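Local coordinates for protein putative aminotransferase (Actinomadura melliaura, PDB 4ZWV) that probably transfers an amino group to a keto-sugar with the help of pyridoxal 5'-phosphate, in the biosynthesis of the aminopentose of the indolocarbazole AT2433, at residues I5-A11 with L350-L356; A305-M310 with T367-W372; A317-R323 with Y344-L350. Where two conformers were deposited one is given. Residue numbers count along the deposited sequence, not the author numbering.

Contact 1 (I5-A11 with L350-L356); sequences IPLFKVA and LPVGWWL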
# COMPACT_ATOMS: atom_id res chain seq x y z
N ILE A 5 -27.82 -10.80 11.41
CA ILE A 5 -27.32 -9.54 11.92
C ILE A 5 -25.80 -9.57 11.89
O ILE A 5 -25.20 -10.36 12.62
CB ILE A 5 -27.82 -9.28 13.35
CG1 ILE A 5 -29.34 -9.18 13.37
CG2 ILE A 5 -27.18 -8.02 13.90
CD1 ILE A 5 -29.95 -9.21 14.77
N PRO A 6 -25.16 -8.74 11.04
CA PRO A 6 -23.70 -8.82 10.89
C PRO A 6 -22.93 -8.09 12.00
O PRO A 6 -23.44 -7.16 12.62
CB PRO A 6 -23.46 -8.15 9.53
CG PRO A 6 -24.55 -7.14 9.43
CD PRO A 6 -25.75 -7.74 10.14
N LEU A 7 -21.70 -8.54 12.23
CA LEU A 7 -20.82 -7.96 13.23
C LEU A 7 -20.21 -6.66 12.71
O LEU A 7 -19.92 -5.75 13.49
CB LEU A 7 -19.74 -8.97 13.61
CG LEU A 7 -18.76 -8.64 14.73
CD1 LEU A 7 -19.51 -8.27 16.00
CD2 LEU A 7 -17.84 -9.84 14.97
N PHE A 8 -20.03 -6.60 11.39
CA PHE A 8 -19.45 -5.45 10.69
C PHE A 8 -20.31 -5.13 9.47
O PHE A 8 -20.94 -6.03 8.91
CB PHE A 8 -18.01 -5.73 10.22
CG PHE A 8 -17.15 -6.47 11.22
CD1 PHE A 8 -16.51 -5.79 12.24
CD2 PHE A 8 -16.95 -7.84 11.09
CE1 PHE A 8 -15.70 -6.47 13.14
CE2 PHE A 8 -16.15 -8.52 11.99
CZ PHE A 8 -15.53 -7.84 13.01
N LYS A 9 -20.31 -3.88 9.04
CA LYS A 9 -21.05 -3.51 7.83
C LYS A 9 -20.47 -2.24 7.23
O LYS A 9 -20.03 -1.35 7.96
CB LYS A 9 -22.55 -3.33 8.15
CG LYS A 9 -23.44 -3.17 6.93
CD LYS A 9 -24.91 -3.23 7.33
CE LYS A 9 -25.83 -2.92 6.16
NZ LYS A 9 -25.75 -3.97 5.12
N VAL A 10 -20.45 -2.17 5.91
CA VAL A 10 -19.91 -0.99 5.23
C VAL A 10 -20.90 0.17 5.28
O VAL A 10 -22.08 0.01 4.97
CB VAL A 10 -19.57 -1.31 3.76
CG1 VAL A 10 -19.03 -0.06 3.07
CG2 VAL A 10 -18.56 -2.43 3.68
N ALA A 11 -20.42 1.35 5.67
CA ALA A 11 -21.23 2.56 5.63
C ALA A 11 -20.79 3.45 4.47
O ALA A 11 -19.89 4.27 4.62
CB ALA A 11 -21.13 3.32 6.95
N LEU A 350 -19.96 -8.79 19.92
CA LEU A 350 -21.36 -8.73 19.48
C LEU A 350 -21.61 -7.55 18.56
O LEU A 350 -20.96 -6.51 18.67
CB LEU A 350 -22.29 -8.65 20.69
CG LEU A 350 -22.19 -9.79 21.71
CD1 LEU A 350 -23.06 -9.51 22.91
CD2 LEU A 350 -22.59 -11.09 21.04
N PRO A 351 -22.56 -7.70 17.62
CA PRO A 351 -22.91 -6.56 16.76
C PRO A 351 -23.45 -5.39 17.56
O PRO A 351 -24.30 -5.60 18.43
CB PRO A 351 -24.01 -7.13 15.85
CG PRO A 351 -23.83 -8.62 15.90
CD PRO A 351 -23.34 -8.90 17.29
N VAL A 352 -22.98 -4.19 17.27
CA VAL A 352 -23.42 -3.03 18.04
C VAL A 352 -23.59 -1.79 17.16
O VAL A 352 -23.97 -0.72 17.63
CB VAL A 352 -22.42 -2.76 19.20
CG1 VAL A 352 -21.16 -2.10 18.68
CG2 VAL A 352 -23.06 -1.92 20.30
N GLY A 353 -23.31 -1.93 15.87
CA GLY A 353 -23.27 -0.77 14.99
C GLY A 353 -24.58 -0.13 14.56
O GLY A 353 -25.67 -0.54 14.96
N TRP A 354 -24.46 0.90 13.71
CA TRP A 354 -25.58 1.74 13.29
C TRP A 354 -26.67 0.99 12.53
O TRP A 354 -27.80 1.47 12.42
CB TRP A 354 -25.07 2.89 12.40
CG TRP A 354 -24.27 2.38 11.24
CD1 TRP A 354 -22.91 2.24 11.19
CD2 TRP A 354 -24.77 1.92 9.97
NE1 TRP A 354 -22.53 1.72 9.97
CE2 TRP A 354 -23.65 1.52 9.21
CE3 TRP A 354 -26.05 1.81 9.42
CZ2 TRP A 354 -23.78 1.01 7.92
CZ3 TRP A 354 -26.16 1.30 8.13
CH2 TRP A 354 -25.04 0.92 7.40
N TRP A 355 -26.34 -0.18 11.99
CA TRP A 355 -27.26 -0.96 11.17
C TRP A 355 -28.25 -1.76 12.01
O TRP A 355 -29.17 -2.37 11.49
CB TRP A 355 -26.48 -1.90 10.25
CG TRP A 355 -25.57 -2.82 11.00
CD1 TRP A 355 -25.88 -4.07 11.47
CD2 TRP A 355 -24.22 -2.57 11.39
NE1 TRP A 355 -24.79 -4.61 12.13
CE2 TRP A 355 -23.76 -3.71 12.09
CE3 TRP A 355 -23.34 -1.49 11.21
CZ2 TRP A 355 -22.47 -3.80 12.60
CZ3 TRP A 355 -22.06 -1.59 11.72
CH2 TRP A 355 -21.63 -2.73 12.42
N LEU A 356 -28.03 -1.76 13.32
CA LEU A 356 -28.93 -2.43 14.24
C LEU A 356 -30.25 -1.67 14.45
O LEU A 356 -30.25 -0.57 15.01
CB LEU A 356 -28.25 -2.62 15.59
CG LEU A 356 -27.23 -3.73 15.79
CD1 LEU A 356 -26.79 -3.73 17.24
CD2 LEU A 356 -27.87 -5.04 15.45
O HOH W 1 -20.56 -4.06 15.61
O HOH W 2 -19.76 0.82 9.41
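At the apolar centre the indole of Trp355 packs against residues 6-9, with Lys9 over one face and Pro6 O and Leu7 O at its edge. Lys9 CB stands 3.8 Å from the centroid of the six-membered ring of Trp355 and 19° off its normal, a CH-pi contact. A lysine suits this partly open place because its methylenes cover the indole while the ammonium leads away. The ring of Pro6 touches the indole too, with Pro6 CD 3.9 Å from Trp355 CD1. Leu7 CD1 lies 4.1 Å from Pro351 CD, and Ile5 CG2 touches both Leu356 CD2 (3.4 Å) and Pro351 CB (3.8 Å); at the far end Ala11 CB, small enough to let a large ring approach, lies 3.6 Å from Trp354 CZ2. The polar edge follows. Trp355 NE1 donates to Pro6 O (2.9 Å), so the N-H of the indole keeps a partner while 5-11 covers the ring. Water 1 joins Leu7 O (2.8 Å) to Val352 N (2.9 Å), and water 2 joins Lys9 O (2.6 Å) to Trp354 NE1 (3.0 Å). The type I turn from Gly353 to Leu356 carries both tryptophans at its corner. The N-terminal loop, whose Phe8 lies near the cofactor-binding His164, is thus held against the link between strand 347-350 and helix 358-369, with Trp354 and Leu356 resting on helix 243-273 and Ile5 on helix 358-369.

Contact 2 (A305-M310 with T367-W372); sequences AFHRKM and TIRSGW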
# COMPACT_ATOMS: atom_id res chain seq x y z
N ALA A 305 -21.17 -23.41 23.17
CA ALA A 305 -22.62 -23.43 23.19
C ALA A 305 -23.19 -22.04 22.92
O ALA A 305 -24.21 -21.90 22.25
CB ALA A 305 -23.13 -23.98 24.52
N PHE A 306 -22.52 -21.00 23.42
CA PHE A 306 -22.94 -19.62 23.16
C PHE A 306 -22.89 -19.30 21.67
O PHE A 306 -23.81 -18.70 21.12
CB PHE A 306 -22.06 -18.64 23.94
CG PHE A 306 -22.49 -17.19 23.79
CD1 PHE A 306 -23.42 -16.64 24.66
CD2 PHE A 306 -21.95 -16.39 22.80
CE1 PHE A 306 -23.81 -15.30 24.53
CE2 PHE A 306 -22.32 -15.06 22.67
CZ PHE A 306 -23.26 -14.52 23.53
N HIS A 307 -21.80 -19.70 21.01
CA HIS A 307 -21.67 -19.51 19.57
C HIS A 307 -22.80 -20.21 18.81
O HIS A 307 -23.39 -19.62 17.90
CB HIS A 307 -20.31 -20.03 19.09
CG HIS A 307 -19.16 -19.14 19.45
ND1 HIS A 307 -17.86 -19.58 19.48
CD2 HIS A 307 -19.13 -17.83 19.79
CE1 HIS A 307 -17.07 -18.58 19.82
NE2 HIS A 307 -17.81 -17.51 20.02
N ARG A 308 -23.10 -21.45 19.17
CA ARG A 308 -24.17 -22.20 18.52
C ARG A 308 -25.51 -21.50 18.71
O ARG A 308 -26.34 -21.49 17.80
CB ARG A 308 -24.21 -23.64 19.04
CG ARG A 308 -23.01 -24.48 18.59
CD ARG A 308 -23.18 -25.96 18.90
NE ARG A 308 -23.17 -26.25 20.33
CZ ARG A 308 -22.07 -26.50 21.03
NH1 ARG A 308 -20.89 -26.51 20.43
NH2 ARG A 308 -22.15 -26.75 22.33
N LYS A 309 -25.72 -20.92 19.88
CA LYS A 309 -26.94 -20.16 20.17
C LYS A 309 -27.06 -18.93 19.27
O LYS A 309 -28.11 -18.68 18.69
CB LYS A 309 -26.96 -19.73 21.63
CG LYS A 309 -28.24 -19.02 22.06
CD LYS A 309 -29.31 -20.02 22.48
CE LYS A 309 -30.60 -19.31 22.86
NZ LYS A 309 -31.52 -20.20 23.62
N MSE A 310 -25.98 -18.15 19.17
CA MSE A 310 -25.99 -16.97 18.32
C MSE A 310 -26.25 -17.34 16.86
O MSE A 310 -27.09 -16.73 16.21
CB MSE A 310 -24.67 -16.21 18.43
CG MSE A 310 -24.35 -15.64 19.81
SE MSE A 310 -25.74 -14.45 20.52
CE MSE A 310 -26.48 -15.66 21.84
N THR A 367 -32.14 -13.19 23.05
CA THR A 367 -31.49 -14.46 22.76
C THR A 367 -30.48 -14.81 23.85
O THR A 367 -30.50 -15.91 24.39
CB THR A 367 -30.80 -14.42 21.38
OG1 THR A 367 -31.79 -14.24 20.36
CG2 THR A 367 -30.05 -15.72 21.12
N ILE A 368 -29.61 -13.86 24.18
CA ILE A 368 -28.62 -14.07 25.23
C ILE A 368 -29.28 -14.37 26.58
O ILE A 368 -28.88 -15.30 27.29
CB ILE A 368 -27.69 -12.85 25.37
CG1 ILE A 368 -26.82 -12.71 24.12
CG2 ILE A 368 -26.80 -12.97 26.60
CD1 ILE A 368 -25.99 -11.44 24.10
N ARG A 369 -30.32 -13.61 26.94
CA ARG A 369 -30.93 -13.78 28.25
C ARG A 369 -31.72 -15.09 28.38
O ARG A 369 -32.07 -15.49 29.49
CB ARG A 369 -31.83 -12.58 28.59
CG ARG A 369 -31.04 -11.30 28.83
CD ARG A 369 -31.88 -10.20 29.48
NE ARG A 369 -32.06 -10.46 30.91
CZ ARG A 369 -31.30 -9.94 31.87
NH1 ARG A 369 -30.31 -9.12 31.58
NH2 ARG A 369 -31.56 -10.24 33.15
N SER A 370 -32.00 -15.75 27.26
CA SER A 370 -32.72 -17.01 27.29
C SER A 370 -31.79 -18.19 27.59
O SER A 370 -32.25 -19.32 27.76
CB SER A 370 -33.46 -17.25 25.97
OG SER A 370 -32.56 -17.53 24.91
N GLY A 371 -30.48 -17.93 27.64
CA GLY A 371 -29.51 -18.93 28.04
C GLY A 371 -28.97 -19.79 26.90
O GLY A 371 -29.47 -19.73 25.78
N TRP A 372 -27.94 -20.57 27.18
CA TRP A 372 -27.33 -21.43 26.16
C TRP A 372 -26.74 -22.69 26.78
O TRP A 372 -26.21 -23.54 26.06
CB TRP A 372 -26.26 -20.66 25.38
CG TRP A 372 -25.15 -20.11 26.23
CD1 TRP A 372 -23.95 -20.69 26.49
CD2 TRP A 372 -25.15 -18.86 26.93
NE1 TRP A 372 -23.19 -19.88 27.31
CE2 TRP A 372 -23.92 -18.75 27.60
CE3 TRP A 372 -26.09 -17.83 27.07
CZ2 TRP A 372 -23.59 -17.65 28.38
CZ3 TRP A 372 -25.76 -16.73 27.84
CH2 TRP A 372 -24.52 -16.65 28.49
OXT TRP A 372 -26.79 -22.89 27.99
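This is a helix-to-C-terminus contact: helix 303-312 packs against the end of helix 358-369 and the tail that ends the chain, in a peripheral part of the fold away from the cofactor-binding residues. Its main element is an aromatic pair. Phe306 turns its edge to the face of Trp372 in a T-shaped (edge-to-face) stack, with the Phe306 ring and the six-membered ring of Trp372 4.9 Å apart between centroids and planes at 85°. Phe306 CB adds a CH-pi contact, 3.8 Å from the centroid of the five-membered ring of Trp372. Ala305, whose methyl leaves room for the wide indole, sets CB 3.9 Å from Trp372 CD1. Met310, present as selenomethionine, uses its long unbranched chain to bring CE to 3.7 Å from Ile368 CG1. Lys309 reaches across the open side: NZ donates to Ser370 OG (3.1 Å) and weakly to Gly371 O (3.0 Å). Ser370 OG in turn adds a second bond (2.7 Å) to Thr367 O, which Ser370 N also reaches. Gly371 is the first residue beyond the helix to leave helical backbone angles, with a positive phi at which a CB would collide with the preceding carbonyl. Trp372 NE1 is bonded to Asp301 O. The two helices and the C-terminal tail cover the small antiparallel sheet, Phe306 meeting strands 296-300 and 347-350, Ile368 strands 280-282 and 347-350, and Trp372 strands 280-282 and 296-300.

Contact 3 (A317-R323 with Y344-L350); sequences AGLVSRR and YDRMVSL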
# COMPACT_ATOMS: atom_id res chain seq x y z
N ALA A 317 -21.42 -13.45 15.75
CA ALA A 317 -20.68 -13.17 16.98
C ALA A 317 -19.39 -13.97 17.01
O ALA A 317 -19.38 -15.15 16.66
CB ALA A 317 -21.55 -13.49 18.20
N GLY A 318 -18.30 -13.34 17.41
CA GLY A 318 -17.04 -14.06 17.50
C GLY A 318 -15.84 -13.16 17.69
O GLY A 318 -15.93 -12.14 18.37
N LEU A 319 -14.73 -13.56 17.09
CA LEU A 319 -13.48 -12.83 17.21
C LEU A 319 -13.28 -11.89 16.04
O LEU A 319 -13.66 -12.19 14.91
CB LEU A 319 -12.31 -13.81 17.28
CG LEU A 319 -12.27 -14.79 18.45
CD1 LEU A 319 -11.21 -15.85 18.20
CD2 LEU A 319 -11.98 -14.04 19.73
N VAL A 320 -12.65 -10.75 16.31
CA VAL A 320 -12.21 -9.85 15.26
C VAL A 320 -11.00 -10.48 14.55
O VAL A 320 -10.88 -10.43 13.32
CB VAL A 320 -11.86 -8.46 15.83
CG1 VAL A 320 -11.27 -7.56 14.76
CG2 VAL A 320 -13.10 -7.83 16.46
N SER A 321 -10.10 -11.06 15.34
CA SER A 321 -8.92 -11.75 14.83
C SER A 321 -8.51 -12.87 15.78
O SER A 321 -8.91 -12.89 16.94
CB SER A 321 -7.74 -10.79 14.65
OG SER A 321 -7.90 -9.97 13.51
N ARG A 322 -7.70 -13.80 15.28
CA ARG A 322 -7.00 -14.74 16.14
C ARG A 322 -5.91 -13.98 16.90
O ARG A 322 -5.27 -13.09 16.34
CB ARG A 322 -6.39 -15.88 15.32
CG ARG A 322 -5.69 -16.93 16.15
CD ARG A 322 -5.04 -18.01 15.28
NE ARG A 322 -4.51 -19.09 16.10
CZ ARG A 322 -4.07 -20.25 15.63
NH1 ARG A 322 -4.10 -20.50 14.33
NH2 ARG A 322 -3.59 -21.17 16.46
N ARG A 323 -5.69 -14.30 18.18
CA ARG A 323 -4.57 -13.68 18.89
C ARG A 323 -3.28 -13.90 18.09
O ARG A 323 -2.97 -15.03 17.69
CB ARG A 323 -4.44 -14.23 20.32
CG ARG A 323 -4.30 -15.75 20.43
CD ARG A 323 -4.30 -16.21 21.90
NE ARG A 323 -3.05 -15.87 22.59
CZ ARG A 323 -2.83 -16.13 23.87
NH1 ARG A 323 -3.78 -16.72 24.60
NH2 ARG A 323 -1.67 -15.80 24.42
N TYR A 344 -9.15 -15.38 26.76
CA TYR A 344 -9.20 -15.62 25.31
C TYR A 344 -10.22 -16.69 24.90
O TYR A 344 -10.75 -16.64 23.79
CB TYR A 344 -7.82 -16.00 24.79
CG TYR A 344 -7.77 -16.09 23.28
CD1 TYR A 344 -7.94 -14.96 22.49
CD2 TYR A 344 -7.55 -17.31 22.65
CE1 TYR A 344 -7.89 -15.03 21.11
CE2 TYR A 344 -7.50 -17.39 21.26
CZ TYR A 344 -7.68 -16.26 20.50
OH TYR A 344 -7.62 -16.35 19.14
N ASP A 345 -10.50 -17.64 25.79
CA ASP A 345 -11.47 -18.69 25.49
C ASP A 345 -12.88 -18.27 25.91
O ASP A 345 -13.83 -19.03 25.74
CB ASP A 345 -11.11 -19.99 26.20
CG ASP A 345 -9.86 -20.63 25.64
OD1 ASP A 345 -9.70 -20.62 24.40
OD2 ASP A 345 -9.05 -21.14 26.44
N ARG A 346 -13.00 -17.06 26.44
CA ARG A 346 -14.28 -16.55 26.91
C ARG A 346 -14.80 -15.38 26.08
O ARG A 346 -16.01 -15.16 26.00
CB ARG A 346 -14.18 -16.13 28.37
CG ARG A 346 -13.95 -17.29 29.32
CD ARG A 346 -13.42 -16.79 30.66
NE ARG A 346 -14.38 -15.91 31.30
CZ ARG A 346 -14.06 -14.81 31.98
NH1 ARG A 346 -12.78 -14.45 32.10
NH2 ARG A 346 -15.01 -14.08 32.54
N MSE A 347 -13.90 -14.63 25.47
CA MSE A 347 -14.31 -13.39 24.83
C MSE A 347 -15.13 -13.64 23.57
O MSE A 347 -14.88 -14.58 22.80
CB MSE A 347 -13.09 -12.52 24.50
CG MSE A 347 -12.14 -13.17 23.55
SE MSE A 347 -10.64 -11.97 23.18
CE MSE A 347 -9.86 -11.83 24.93
N VAL A 348 -16.13 -12.78 23.37
CA VAL A 348 -16.93 -12.80 22.14
C VAL A 348 -17.42 -11.38 21.82
O VAL A 348 -17.85 -10.65 22.72
CB VAL A 348 -18.11 -13.79 22.25
CG1 VAL A 348 -18.89 -13.57 23.53
CG2 VAL A 348 -19.02 -13.69 21.01
N SER A 349 -17.30 -11.00 20.55
CA SER A 349 -17.71 -9.67 20.09
C SER A 349 -19.13 -9.75 19.53
O SER A 349 -19.45 -10.65 18.74
CB SER A 349 -16.75 -9.15 19.00
OG SER A 349 -15.42 -9.03 19.48
N LEU A 350 -19.96 -8.79 19.92
CA LEU A 350 -21.36 -8.73 19.48
C LEU A 350 -21.61 -7.55 18.56
O LEU A 350 -20.96 -6.51 18.67
CB LEU A 350 -22.29 -8.65 20.69
CG LEU A 350 -22.19 -9.79 21.71
CD1 LEU A 350 -23.06 -9.51 22.91
CD2 LEU A 350 -22.59 -11.09 21.04
O HOH W 3 -13.00 -10.10 19.28
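Ala317 opens the segment with its methyl resting on Val348 CG2 (3.8 Å) and Leu350 CD2 (3.9 Å), a small side chain that fits close to the strand. Gly318 forms a single antiparallel bridge with Ser349, a hydrogen-bonded pair: Gly318 N donates to Ser349 O (3.2 Å) and Ser349 N to Gly318 O (2.8 Å). Its backbone angles would jam a CB against the preceding carbonyl, so glycine fits. Leu319 fills the hollow beyond, its CD2 3.9 Å from Met347 CG and its CD1 4.2 Å from Tyr344 CZ. At Val320 the loop has moved away from strand 347-350, and water 3 spans Val320 N (3.1 Å) and Ser349 OG (2.7 Å); that hydroxyl is also bonded to Asp297. The guanidinium of Arg322 forms a salt bridge with Glu326 and a hydrogen bond to the carbonyl of Tyr230 of the second subunit. Arg323 closes the walk: its N donates to Tyr344 OH (3.0 Å), and CD lies 3.4 Å from the Tyr344 ring centroid over the face, while its guanidinium forms salt bridges with Asp325 and Asp341. The loop 317-323 thus flanks strand 347-350 on the edge away from strand 296-300, with Ala317 meeting helix 303-312, Arg323 helix 338-344, and Val320 lying near the cofactor-binding His164.

In the fold
Along the chain the six segments run 5-11, 305-310, 317-323, 344-350, 350-356 and 367-372: contact 3 is nested within the loops closed by contacts 1 and 2, whose own segments alternate. Their centres lie 15 to 19 Å apart around strand 347-350, an outer strand of the small antiparallel sheet. Leu350 belongs to both contacts 1 and 3, and its CD1 touches Ile368 CD1 of contact 2 at 3.7 Å; Met310 CG and Ala317 CB, 3.9 Å apart, join contacts 2 and 3. Both chain ends are therefore packed onto one C-terminal region, and contacts 1 and 3 reach from it to the second subunit and toward the cofactor-binding His164.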